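PDB 6HNU: aromatic amino acid aminotransferase I from Candida albicans WO-1, which probably transfers the amino group of aromatic L-amino acids to 2-oxoglutarate, using pyridoxal 5'-phosphate as cofactor and yielding an aromatic oxo-acid and L-glutamate. Local coordinates for residues E56-D61 with E337-A342; I71-P74 with E78-T81; D61-S66 with L353-G358; D134-V139 with R323-S328; K267-H272 with L276-P281. All coordinates share one frame; numbering follows the deposited sequence.

Interaction 1 (E56-D61 with E337-A342)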
# COMPACT_ATOMS: atom_id res chain seq x y z
N GLU B 56 24.02 -2.09 1.15
CA GLU B 56 24.92 -3.09 1.77
C GLU B 56 24.43 -3.33 3.19
O GLU B 56 24.56 -4.46 3.71
CB GLU B 56 26.39 -2.62 1.75
CG GLU B 56 27.30 -3.52 2.56
CD GLU B 56 27.32 -4.96 2.12
OE1 GLU B 56 26.99 -5.21 0.93
OE2 GLU B 56 27.64 -5.85 2.96
N LYS B 57 23.88 -2.29 3.80
CA LYS B 57 23.24 -2.38 5.12
C LYS B 57 22.42 -1.13 5.38
O LYS B 57 22.64 -0.10 4.70
CB LYS B 57 24.28 -2.59 6.23
CG LYS B 57 24.93 -1.35 6.79
CD LYS B 57 25.87 -1.67 7.95
CE LYS B 57 26.61 -0.44 8.43
NZ LYS B 57 27.68 -0.78 9.40
N VAL B 58 21.48 -1.29 6.30
CA VAL B 58 20.72 -0.17 6.91
C VAL B 58 20.91 -0.27 8.42
O VAL B 58 21.06 -1.44 8.97
CB VAL B 58 19.23 -0.18 6.51
CG1 VAL B 58 18.51 -1.42 7.00
CG2 VAL B 58 18.54 1.05 7.05
N THR B 59 20.99 0.88 9.08
CA THR B 59 21.10 0.93 10.56
C THR B 59 20.06 1.91 11.07
O THR B 59 19.61 2.75 10.29
CB THR B 59 22.52 1.32 11.02
OG1 THR B 59 22.68 2.72 10.81
CG2 THR B 59 23.60 0.56 10.27
N ALA B 60 19.68 1.77 12.34
CA ALA B 60 18.90 2.78 13.07
C ALA B 60 19.42 2.88 14.51
O ALA B 60 19.86 1.87 15.07
CB ALA B 60 17.44 2.44 13.05
N ASP B 61 19.34 4.09 15.08
CA ASP B 61 19.62 4.32 16.51
C ASP B 61 18.27 4.40 17.21
O ASP B 61 17.41 5.17 16.73
CB ASP B 61 20.44 5.58 16.69
CG ASP B 61 21.88 5.46 16.21
OD1 ASP B 61 22.30 4.34 15.79
OD2 ASP B 61 22.55 6.50 16.30
N GLU B 337 9.76 -3.31 7.36
CA GLU B 337 9.52 -4.63 8.01
C GLU B 337 10.83 -5.14 8.62
O GLU B 337 10.81 -5.75 9.71
CB GLU B 337 8.92 -5.61 7.01
CG GLU B 337 8.08 -6.64 7.68
CD GLU B 337 7.35 -7.59 6.74
OE1 GLU B 337 6.98 -7.17 5.64
OE2 GLU B 337 7.19 -8.74 7.14
N ALA B 338 11.94 -4.93 7.91
CA ALA B 338 13.29 -5.34 8.39
C ALA B 338 13.68 -4.49 9.61
O ALA B 338 14.17 -5.09 10.61
CB ALA B 338 14.30 -5.22 7.28
N LEU B 339 13.41 -3.18 9.57
CA LEU B 339 13.77 -2.30 10.71
C LEU B 339 12.83 -2.59 11.87
O LEU B 339 13.32 -2.60 12.97
CB LEU B 339 13.73 -0.83 10.29
CG LEU B 339 14.92 -0.33 9.47
CD1 LEU B 339 14.68 1.10 8.98
CD2 LEU B 339 16.21 -0.40 10.29
N ALA B 340 11.53 -2.85 11.66
CA ALA B 340 10.57 -3.15 12.76
C ALA B 340 10.98 -4.46 13.42
O ALA B 340 11.05 -4.57 14.65
CB ALA B 340 9.14 -3.19 12.24
N ASN B 341 11.24 -5.47 12.62
CA ASN B 341 11.74 -6.77 13.12
C ASN B 341 13.02 -6.58 13.97
O ASN B 341 13.12 -7.21 15.04
CB ASN B 341 11.96 -7.72 11.97
CG ASN B 341 12.42 -9.08 12.44
OD1 ASN B 341 11.66 -9.85 13.03
ND2 ASN B 341 13.68 -9.36 12.21
N ALA B 342 13.96 -5.77 13.50
CA ALA B 342 15.26 -5.51 14.19
C ALA B 342 14.99 -4.81 15.53
O ALA B 342 15.48 -5.30 16.55
CB ALA B 342 16.17 -4.73 13.30
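Val58 is where strand 57-62 first meets the long helix 334-377: its CG1 lies 4.1 Å from Leu339 CD2. With chi1 at 63°, CG1 sits between the backbone N and the carbonyl carbon and is the branch that touches the leucine, while CG2 runs anti to the N. The two side chains meet at a slant, branch against branch, and Leu99 and Val85 of the same chain also pack on Val58. Thr59, next along, faces the other way, as alternation in an extended strand demands. Its OG1 is hydrogen-bonded to the OG1 of Thr59 in the second subunit, so this step of the strand serves the dimer instead of the helix. Ala60 turns back, and its CB comes to 4.1 Å from Leu339 CD2, the same methyl that Val58 touches. One leucine branch therefore rests against two residues spaced two apart on one face of the strand. The CA atoms of Ala60 and Leu339 stand 7.6 Å apart, the nearest backbone approach here. Asp61 takes no part, and its OD1 is hydrogen-bonded to Thr82 OG1 on strand 81-86. No hydrogen bond passes between strand and helix; the contact is apolar and buried. Strand 57-62 pairs antiparallel with 81-86 inside the chain and again with a strand of the second subunit, so Leu339 packs on the helix-facing side of a small sheet that continues across the interface of this pyridoxal-phosphate-dependent aminotransferase dimer.

Interaction 2 (I71-P74 with E78-T81)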
# COMPACT_ATOMS: atom_id res chain seq x y z
N ILE B 71 9.73 7.34 27.63
CA ILE B 71 9.90 6.84 26.24
C ILE B 71 10.30 7.99 25.32
O ILE B 71 10.88 7.72 24.26
CB ILE B 71 8.66 6.07 25.73
CG1 ILE B 71 7.42 6.96 25.64
CG2 ILE B 71 8.43 4.84 26.60
CD1 ILE B 71 6.28 6.36 24.83
N GLY B 72 10.04 9.22 25.76
CA GLY B 72 10.42 10.45 25.06
C GLY B 72 11.82 10.94 25.43
O GLY B 72 12.22 11.99 24.88
N ALA B 73 12.57 10.21 26.26
CA ALA B 73 13.93 10.64 26.65
C ALA B 73 14.81 10.75 25.40
O ALA B 73 14.72 9.94 24.49
CB ALA B 73 14.52 9.69 27.66
N PRO B 74 15.75 11.72 25.35
CA PRO B 74 16.71 11.79 24.25
C PRO B 74 17.37 10.42 23.99
O PRO B 74 17.74 9.72 24.92
CB PRO B 74 17.75 12.84 24.73
CG PRO B 74 16.97 13.70 25.71
CD PRO B 74 16.02 12.73 26.39
N GLU B 78 23.42 5.83 27.13
CA GLU B 78 22.92 4.51 27.59
C GLU B 78 21.53 4.26 26.98
O GLU B 78 21.16 3.10 26.90
CB GLU B 78 23.00 4.42 29.12
CG GLU B 78 24.44 4.17 29.60
CD GLU B 78 25.14 2.99 28.94
OE1 GLU B 78 24.75 1.82 29.22
OE2 GLU B 78 26.07 3.22 28.15
N ASN B 79 20.81 5.31 26.57
CA ASN B 79 19.47 5.20 25.92
C ASN B 79 19.62 5.23 24.39
O ASN B 79 18.68 5.68 23.70
CB ASN B 79 18.52 6.31 26.37
CG ASN B 79 17.07 6.03 25.99
OD1 ASN B 79 16.65 4.87 25.97
ND2 ASN B 79 16.34 7.09 25.67
N LYS B 80 20.72 4.71 23.84
CA LYS B 80 20.89 4.60 22.37
C LYS B 80 21.57 3.28 22.07
O LYS B 80 22.69 3.07 22.56
CB LYS B 80 21.72 5.72 21.75
CG LYS B 80 21.74 5.72 20.22
CD LYS B 80 22.15 7.07 19.63
CE LYS B 80 23.58 7.47 19.92
NZ LYS B 80 24.51 6.32 19.78
N THR B 81 20.91 2.44 21.29
CA THR B 81 21.57 1.25 20.68
C THR B 81 21.42 1.35 19.15
O THR B 81 20.39 1.88 18.67
CB THR B 81 21.07 -0.04 21.33
OG1 THR B 81 22.00 -1.09 21.02
CG2 THR B 81 19.69 -0.44 20.87
O HOH W 1 13.68 7.38 24.63
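Asn79 reaches back to Pro74 and Ala73 within the long connection between the antiparallel strands 57-62 and 81-86, a two-stranded hairpin with an extended, irregular loop. The tight part gathers round one side-chain amide. Asn79 ND2 donates to Pro74 O at 3.1 Å, with an N-H...O angle of 156°; it arrives well above the carbonyl plane, not along a lone pair. Ala73 CB packs beside the amide, 3.7 Å from Asn79 ND2. The side chain gets there because CG is anti to the backbone N (chi1 -166°), which swings the amide across the loop. The other end of the amide is held too: Asn79 OD1 accepts from Thr64 N, so the group is gripped from both ends and its flip is settled. The loose side is quite different. The Pro74 ring is exposed and stays clear of 78-81, so that this residue takes part mainly through its carbonyl. Glu78 is exposed and modelled in two conformers, and the Lys80 chain leads away from the contact. At the start of 71-74, by contrast, Ile71 is buried, packed on Trp355 of helix 334-377 and on Tyr52 of the second subunit. One water is shared by the two segments: it accepts from Asn79 ND2 at 2.9 Å and lies 2.8 Å from both Ile71 O and Ala73 O.

Interaction 3 (D61-S66 with L353-G358)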
# COMPACT_ATOMS: atom_id res chain seq x y z
N ASP B 61 19.34 4.09 15.08
CA ASP B 61 19.62 4.32 16.51
C ASP B 61 18.27 4.40 17.21
O ASP B 61 17.41 5.17 16.73
CB ASP B 61 20.44 5.58 16.69
CG ASP B 61 21.88 5.46 16.21
OD1 ASP B 61 22.30 4.34 15.79
OD2 ASP B 61 22.55 6.50 16.30
N ILE B 62 18.08 3.58 18.24
CA ILE B 62 16.79 3.41 18.96
C ILE B 62 17.03 3.48 20.45
O ILE B 62 18.16 3.25 20.91
CB ILE B 62 16.13 2.09 18.52
CG1 ILE B 62 16.84 0.87 19.11
CG2 ILE B 62 16.10 2.06 16.99
CD1 ILE B 62 16.27 -0.47 18.63
N PRO B 63 16.00 3.79 21.25
CA PRO B 63 16.14 3.80 22.71
C PRO B 63 16.25 2.40 23.31
O PRO B 63 15.99 1.42 22.57
CB PRO B 63 14.90 4.58 23.18
CG PRO B 63 13.88 4.37 22.09
CD PRO B 63 14.68 4.30 20.81
N THR B 64 16.63 2.31 24.60
CA THR B 64 16.98 1.03 25.27
C THR B 64 15.97 0.73 26.37
O THR B 64 15.68 1.58 27.21
CB THR B 64 18.43 1.02 25.78
OG1 THR B 64 18.58 2.12 26.68
CG2 THR B 64 19.42 1.13 24.64
N PRO B 65 15.40 -0.49 26.41
CA PRO B 65 14.57 -0.89 27.52
C PRO B 65 15.40 -0.76 28.80
O PRO B 65 16.61 -1.02 28.75
CB PRO B 65 14.23 -2.34 27.23
CG PRO B 65 14.43 -2.50 25.74
CD PRO B 65 15.56 -1.56 25.40
N SER B 66 14.77 -0.39 29.92
CA SER B 66 13.33 -0.34 30.11
C SER B 66 12.79 1.09 29.94
O SER B 66 11.65 1.33 30.41
CB SER B 66 12.98 -0.91 31.46
OG SER B 66 13.33 -2.29 31.50
N LEU B 353 7.01 -4.73 25.77
CA LEU B 353 6.08 -4.50 26.90
C LEU B 353 6.54 -3.27 27.68
O LEU B 353 5.67 -2.49 28.06
CB LEU B 353 6.01 -5.76 27.76
CG LEU B 353 5.27 -6.93 27.16
CD1 LEU B 353 5.41 -8.15 28.07
CD2 LEU B 353 3.79 -6.61 26.91
N ASP B 354 7.85 -3.11 27.94
CA ASP B 354 8.32 -1.91 28.67
C ASP B 354 7.89 -0.66 27.90
O ASP B 354 7.54 0.39 28.53
CB ASP B 354 9.84 -1.91 28.87
CG ASP B 354 10.41 -3.01 29.76
OD1 ASP B 354 9.73 -3.42 30.70
OD2 ASP B 354 11.59 -3.36 29.54
N TRP B 355 8.01 -0.71 26.58
CA TRP B 355 7.67 0.44 25.72
C TRP B 355 6.17 0.75 25.88
O TRP B 355 5.81 1.95 26.05
CB TRP B 355 8.06 0.17 24.27
CG TRP B 355 7.66 1.29 23.38
CD1 TRP B 355 6.51 1.40 22.65
CD2 TRP B 355 8.39 2.50 23.19
NE1 TRP B 355 6.52 2.57 21.95
CE2 TRP B 355 7.64 3.28 22.27
CE3 TRP B 355 9.63 2.97 23.63
CZ2 TRP B 355 8.10 4.51 21.80
CZ3 TRP B 355 10.07 4.19 23.16
CH2 TRP B 355 9.32 4.95 22.27
N LEU B 356 5.33 -0.27 25.80
CA LEU B 356 3.85 -0.12 25.92
C LEU B 356 3.47 0.37 27.32
O LEU B 356 2.51 1.17 27.43
CB LEU B 356 3.19 -1.45 25.57
CG LEU B 356 3.53 -1.98 24.18
CD1 LEU B 356 2.83 -3.30 23.98
CD2 LEU B 356 3.16 -0.99 23.07
N ILE B 357 4.23 0.01 28.37
CA ILE B 357 3.96 0.47 29.75
C ILE B 357 4.36 1.95 29.89
O ILE B 357 3.63 2.72 30.53
CB ILE B 357 4.68 -0.49 30.74
CG1 ILE B 357 3.92 -1.81 30.81
CG2 ILE B 357 4.85 0.15 32.11
CD1 ILE B 357 4.76 -2.95 31.30
N GLY B 358 5.45 2.35 29.25
CA GLY B 358 5.91 3.75 29.15
C GLY B 358 4.88 4.57 28.37
O GLY B 358 4.53 5.70 28.82
O HOH W 2 8.51 1.06 31.05
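Ser66 and Asp354 make the polar grip: Ser66 OG donates to Asp354 OD2 at 2.8 Å, coming from above the carboxylate plane, 62° out of it. Ser66 is modelled in two conformers, so the bond may not be held all the time. Pro65 CB lies against the same oxygen, 3.7 Å from Asp354 OD2. A water bridges the backbones, donating to Asp354 O at 2.8 Å and, more distantly, to Ser66 O. Further in, Pro63 CG lies 4.0 Å from Trp355 CZ3, the proline meeting the indole obliquely. Trp355 gets there with CG anti to its N (chi1 177°), carrying the ring back toward the loop.

What positions these groups lies one shell out. A non-proline cis peptide between Pro65 and Ser66 turns the chain at the helix. Trp355 NE1 is bonded to Val301 O, and Phe67 meets the indole edge-to-face. Asp354 OD1 takes a hydrogen bond from His272 NE2 of helix 272-278. With a hydroxyl on one oxygen and an imidazole on the other, the carboxylate links loop 63-66 to a second helix, and its negative charge would tend to stabilise a protonated His272.

Interaction 4 (D134-V139 with R323-S328)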
# COMPACT_ATOMS: atom_id res chain seq x y z
N ASP B 134 -4.65 -16.76 12.47
CA ASP B 134 -3.35 -16.35 11.92
C ASP B 134 -3.25 -14.83 11.93
O ASP B 134 -4.22 -14.15 12.32
CB ASP B 134 -3.13 -16.93 10.52
CG ASP B 134 -1.67 -17.26 10.24
OD1 ASP B 134 -0.83 -17.22 11.19
OD2 ASP B 134 -1.39 -17.53 9.09
N VAL B 135 -2.06 -14.38 11.57
CA VAL B 135 -1.76 -12.96 11.30
C VAL B 135 -1.14 -12.86 9.91
O VAL B 135 -0.33 -13.74 9.52
CB VAL B 135 -0.84 -12.40 12.39
CG1 VAL B 135 -1.52 -12.46 13.74
CG2 VAL B 135 0.47 -13.13 12.44
N ILE B 136 -1.50 -11.82 9.18
CA ILE B 136 -0.86 -11.40 7.91
C ILE B 136 -0.48 -9.93 8.07
O ILE B 136 -1.05 -9.22 8.91
CB ILE B 136 -1.80 -11.66 6.72
CG1 ILE B 136 -3.13 -10.90 6.83
CG2 ILE B 136 -2.01 -13.17 6.56
CD1 ILE B 136 -3.99 -10.89 5.56
N VAL B 137 0.48 -9.49 7.30
CA VAL B 137 0.93 -8.09 7.30
C VAL B 137 -0.09 -7.23 6.55
O VAL B 137 -0.84 -7.72 5.65
CB VAL B 137 2.35 -7.96 6.76
CG1 VAL B 137 3.30 -8.70 7.67
CG2 VAL B 137 2.47 -8.40 5.31
N SER B 138 -0.14 -5.97 6.95
CA SER B 138 -0.82 -4.87 6.24
C SER B 138 0.16 -3.72 6.12
O SER B 138 1.23 -3.75 6.77
CB SER B 138 -2.04 -4.43 6.99
OG SER B 138 -1.67 -3.65 8.11
N VAL B 139 -0.19 -2.70 5.33
CA VAL B 139 0.60 -1.44 5.30
C VAL B 139 -0.10 -0.39 6.16
O VAL B 139 0.08 0.84 5.91
CB VAL B 139 0.88 -1.00 3.85
CG1 VAL B 139 1.68 -2.07 3.13
CG2 VAL B 139 -0.37 -0.72 3.06
N ARG B 323 -4.77 -12.86 -1.25
CA ARG B 323 -5.06 -12.80 -2.70
C ARG B 323 -5.25 -11.34 -3.12
O ARG B 323 -4.69 -10.92 -4.14
CB ARG B 323 -6.31 -13.62 -3.01
CG ARG B 323 -6.15 -15.09 -2.67
CD ARG B 323 -5.15 -15.79 -3.60
NE ARG B 323 -3.74 -15.76 -3.18
CZ ARG B 323 -3.16 -16.55 -2.29
NH1 ARG B 323 -3.83 -17.46 -1.60
NH2 ARG B 323 -1.86 -16.42 -2.06
N LEU B 324 -6.01 -10.57 -2.36
CA LEU B 324 -6.23 -9.15 -2.70
C LEU B 324 -4.91 -8.39 -2.58
O LEU B 324 -4.57 -7.65 -3.55
CB LEU B 324 -7.29 -8.54 -1.79
CG LEU B 324 -7.50 -7.04 -1.92
CD1 LEU B 324 -7.87 -6.63 -3.33
CD2 LEU B 324 -8.59 -6.60 -0.95
N HIS B 325 -4.17 -8.58 -1.49
CA HIS B 325 -2.88 -7.89 -1.29
C HIS B 325 -1.91 -8.13 -2.47
O HIS B 325 -1.23 -7.18 -2.85
CB HIS B 325 -2.25 -8.31 0.03
CG HIS B 325 -2.82 -7.63 1.22
ND1 HIS B 325 -2.48 -8.02 2.48
CD2 HIS B 325 -3.62 -6.55 1.37
CE1 HIS B 325 -3.06 -7.22 3.36
NE2 HIS B 325 -3.76 -6.33 2.73
N GLU B 326 -1.84 -9.36 -3.00
CA GLU B 326 -0.99 -9.73 -4.16
C GLU B 326 -1.16 -8.78 -5.33
O GLU B 326 -0.15 -8.48 -5.95
CB GLU B 326 -1.26 -11.17 -4.62
CG GLU B 326 -0.50 -12.10 -3.74
CD GLU B 326 -0.92 -13.56 -3.80
OE1 GLU B 326 -1.95 -13.88 -4.43
OE2 GLU B 326 -0.21 -14.36 -3.15
N VAL B 327 -2.38 -8.31 -5.61
CA VAL B 327 -2.66 -7.44 -6.79
C VAL B 327 -3.05 -6.01 -6.39
O VAL B 327 -3.49 -5.25 -7.28
CB VAL B 327 -3.74 -8.10 -7.66
CG1 VAL B 327 -3.24 -9.44 -8.17
CG2 VAL B 327 -5.06 -8.25 -6.92
N SER B 328 -2.90 -5.64 -5.13
CA SER B 328 -3.15 -4.25 -4.64
C SER B 328 -1.82 -3.72 -4.06
O SER B 328 -0.93 -3.32 -4.88
CB SER B 328 -4.34 -4.21 -3.72
OG SER B 328 -4.13 -4.91 -2.50
O HOH W 3 -0.82 -9.65 3.75
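Strand 133-138, outermost within this chain of the mixed sheet that forms the core of the large domain in fold-type I aminotransferases, runs beside helix 315-327, and His325 spans the gap between them. Over these short segments the axes are 10.6 Å apart and lie 22° from parallel. The imidazole does the touching: His325 CE1 comes to 3.2 Å from Val137 O and lies 4.4 Å from Ile136 CD1. All three neighbours on the strand, Ser138 CA included, approach the ring obliquely. A chi1 of -80°, with CG anti to the carbonyl carbon, sends the ring toward the strand. A water, in the ring plane at its edge, lies 2.7 Å from His325 ND1 and donates to Val137 O, also at 2.7 Å, so the buried carbonyl is bonded without a direct bond from the helix. On the other ring nitrogen, His325 NE2 is hydrogen-bonded to Glu143 OE2, while Glu143 OE1 takes Val139 N; one glutamate ties the helix to the strand's end. That end leads into the cofactor site: Gly140, Asn141 and Thr142 line the pyridoxal 5'-phosphate pocket, Ser138 OG is bonded to Gly140 N, and the Ser138 side chain is about 6 Å from the cofactor. Within the helix Arg323 grips Glu326 side-on, NE to OE1 and NH2 to OE2, each at 2.9 Å and in the guanidinium plane. Further along, Ser328 OG donates to Leu324 O at 3.0 Å, from the carbonyl face opposite Val327 N, and Val327 O is bonded to Ser172 OG of the second subunit.

Interaction 5 (K267-H272 with L276-P281)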
# COMPACT_ATOMS: atom_id res chain seq x y z
N LYS B 267 -1.55 4.46 41.46
CA LYS B 267 -2.45 3.69 40.55
C LYS B 267 -1.68 3.02 39.41
O LYS B 267 -2.23 2.10 38.79
CB LYS B 267 -3.55 4.60 39.96
CG LYS B 267 -4.90 4.49 40.65
CD LYS B 267 -6.05 5.09 39.86
CE LYS B 267 -5.97 6.60 39.75
NZ LYS B 267 -5.34 7.05 38.47
N ALA B 268 -0.46 3.47 39.10
CA ALA B 268 0.29 2.98 37.92
C ALA B 268 0.46 1.46 38.04
O ALA B 268 0.61 0.96 39.19
CB ALA B 268 1.61 3.69 37.80
N VAL B 269 0.36 0.72 36.93
CA VAL B 269 0.70 -0.73 36.92
C VAL B 269 2.18 -0.86 37.29
O VAL B 269 2.95 0.02 36.90
CB VAL B 269 0.38 -1.40 35.56
CG1 VAL B 269 -1.13 -1.45 35.33
CG2 VAL B 269 1.09 -0.68 34.42
N HIS B 270 2.55 -1.89 38.05
CA HIS B 270 3.90 -2.01 38.67
C HIS B 270 4.79 -2.98 37.88
O HIS B 270 6.00 -2.96 38.15
CB HIS B 270 3.81 -2.45 40.15
CG HIS B 270 2.98 -1.53 41.00
ND1 HIS B 270 1.97 -2.00 41.83
CD2 HIS B 270 3.01 -0.19 41.16
CE1 HIS B 270 1.41 -0.99 42.46
NE2 HIS B 270 2.03 0.14 42.07
N ASP B 271 4.24 -3.81 36.98
CA ASP B 271 5.05 -4.84 36.25
C ASP B 271 4.29 -5.42 35.05
O ASP B 271 3.11 -5.07 34.84
CB ASP B 271 5.50 -5.94 37.21
CG ASP B 271 4.35 -6.53 38.01
OD1 ASP B 271 3.23 -6.60 37.48
OD2 ASP B 271 4.57 -6.89 39.18
N HIS B 272 4.92 -6.32 34.31
CA HIS B 272 4.37 -6.84 33.02
C HIS B 272 3.05 -7.57 33.29
O HIS B 272 2.12 -7.42 32.45
CB HIS B 272 5.40 -7.69 32.27
CG HIS B 272 6.55 -6.91 31.74
ND1 HIS B 272 7.51 -7.46 30.93
CD2 HIS B 272 6.89 -5.61 31.86
CE1 HIS B 272 8.41 -6.57 30.63
NE2 HIS B 272 8.05 -5.41 31.15
N LEU B 276 -0.67 -6.54 31.63
CA LEU B 276 -1.45 -7.44 30.76
C LEU B 276 -2.83 -7.69 31.39
O LEU B 276 -3.81 -7.85 30.62
CB LEU B 276 -0.69 -8.75 30.53
CG LEU B 276 0.57 -8.68 29.66
CD1 LEU B 276 1.18 -10.07 29.53
CD2 LEU B 276 0.33 -8.08 28.27
N LYS B 277 -2.92 -7.74 32.72
CA LYS B 277 -4.21 -7.99 33.42
C LYS B 277 -5.11 -6.75 33.32
O LYS B 277 -6.34 -6.93 33.43
CB LYS B 277 -4.04 -8.35 34.90
CG LYS B 277 -4.05 -9.85 35.17
CD LYS B 277 -3.63 -10.24 36.58
CE LYS B 277 -3.20 -11.69 36.69
NZ LYS B 277 -1.74 -11.84 36.42
N ALA B 278 -4.54 -5.57 33.19
CA ALA B 278 -5.29 -4.29 33.20
C ALA B 278 -5.97 -4.04 31.84
O ALA B 278 -6.92 -3.23 31.82
CB ALA B 278 -4.39 -3.15 33.54
N LEU B 279 -5.46 -4.63 30.75
CA LEU B 279 -5.91 -4.32 29.37
C LEU B 279 -7.33 -4.85 29.19
O LEU B 279 -7.66 -5.92 29.69
CB LEU B 279 -4.91 -4.96 28.40
CG LEU B 279 -3.50 -4.38 28.46
CD1 LEU B 279 -2.57 -5.11 27.51
CD2 LEU B 279 -3.49 -2.89 28.15
N VAL B 280 -8.21 -4.06 28.57
CA VAL B 280 -9.60 -4.50 28.32
C VAL B 280 -9.54 -5.69 27.36
O VAL B 280 -8.78 -5.66 26.40
CB VAL B 280 -10.45 -3.36 27.73
CG1 VAL B 280 -9.88 -2.89 26.40
CG2 VAL B 280 -11.89 -3.77 27.55
N PRO B 281 -10.35 -6.76 27.55
CA PRO B 281 -10.41 -7.83 26.56
C PRO B 281 -10.76 -7.30 25.15
O PRO B 281 -11.73 -6.55 25.02
CB PRO B 281 -11.53 -8.74 27.07
CG PRO B 281 -12.29 -7.84 28.01
CD PRO B 281 -11.23 -7.02 28.70
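His272 meets Leu276 through its backbone, and neither flat group of 267-272 enters the contact. The His272 imidazole leads away from 276-281, staying 5.6 Å from it at the nearest, and packs on Leu353 and Ile357 of helix 334-377, its polar end bonded to Asp354. The His270 ring has Ala268 O over one face, 3.2 Å above its plane and offset toward the rim. What joins the segments is the helical i to i+4 bond from Leu276 N to His272 O, 3.0 Å long with an N-H...O angle of 165°. The Leu276 side chain lies close over the same acceptor, its CG 3.4 Å from His272 O, because CG stands beside the backbone N and anti to the carbonyl carbon (chi1 -70°). Earlier in the chain, Val269 CG1 touches Ala278 CB at 4.1 Å. The irregular run 268-271 thus lies back along the short helix it leads into. Asp271 is the N-cap, its OD1 accepting from Glu274 N, while Glu274 OE1 in turn takes His270 N; Val269 N is bonded to Glu255. Helix 272-278 is about two turns lying at the surface against helix 334-377, with Ala278 on Arg360, and the chain then passes to 279-281, where Val280 and Pro281 lean on helix 226-239.

How the interactions relate
Interactions 1 and 4 are buried and lie against helices; interactions 2 and 5 sit at the surface and are short-range, while interaction 3 is intermediate. Interactions 1 and 3 use the same two elements, strand 57-62 and helix 334-377, but change chemistry along them: purely apolar at the strand, then mixed, with proline on indole beside a hydroxyl-carboxylate bond and a water. Interaction 2 continues that loop, and Thr64 OG1 of interaction 3 is hydrogen-bonded to Glu78 O. Interaction 5 joins interaction 3 by the probable hydrogen bond of His272 with Asp354, with Leu276 on Leu353 beside it. Interaction 4, nearest the cofactor, meets interaction 1 where Val137 packs on Glu337.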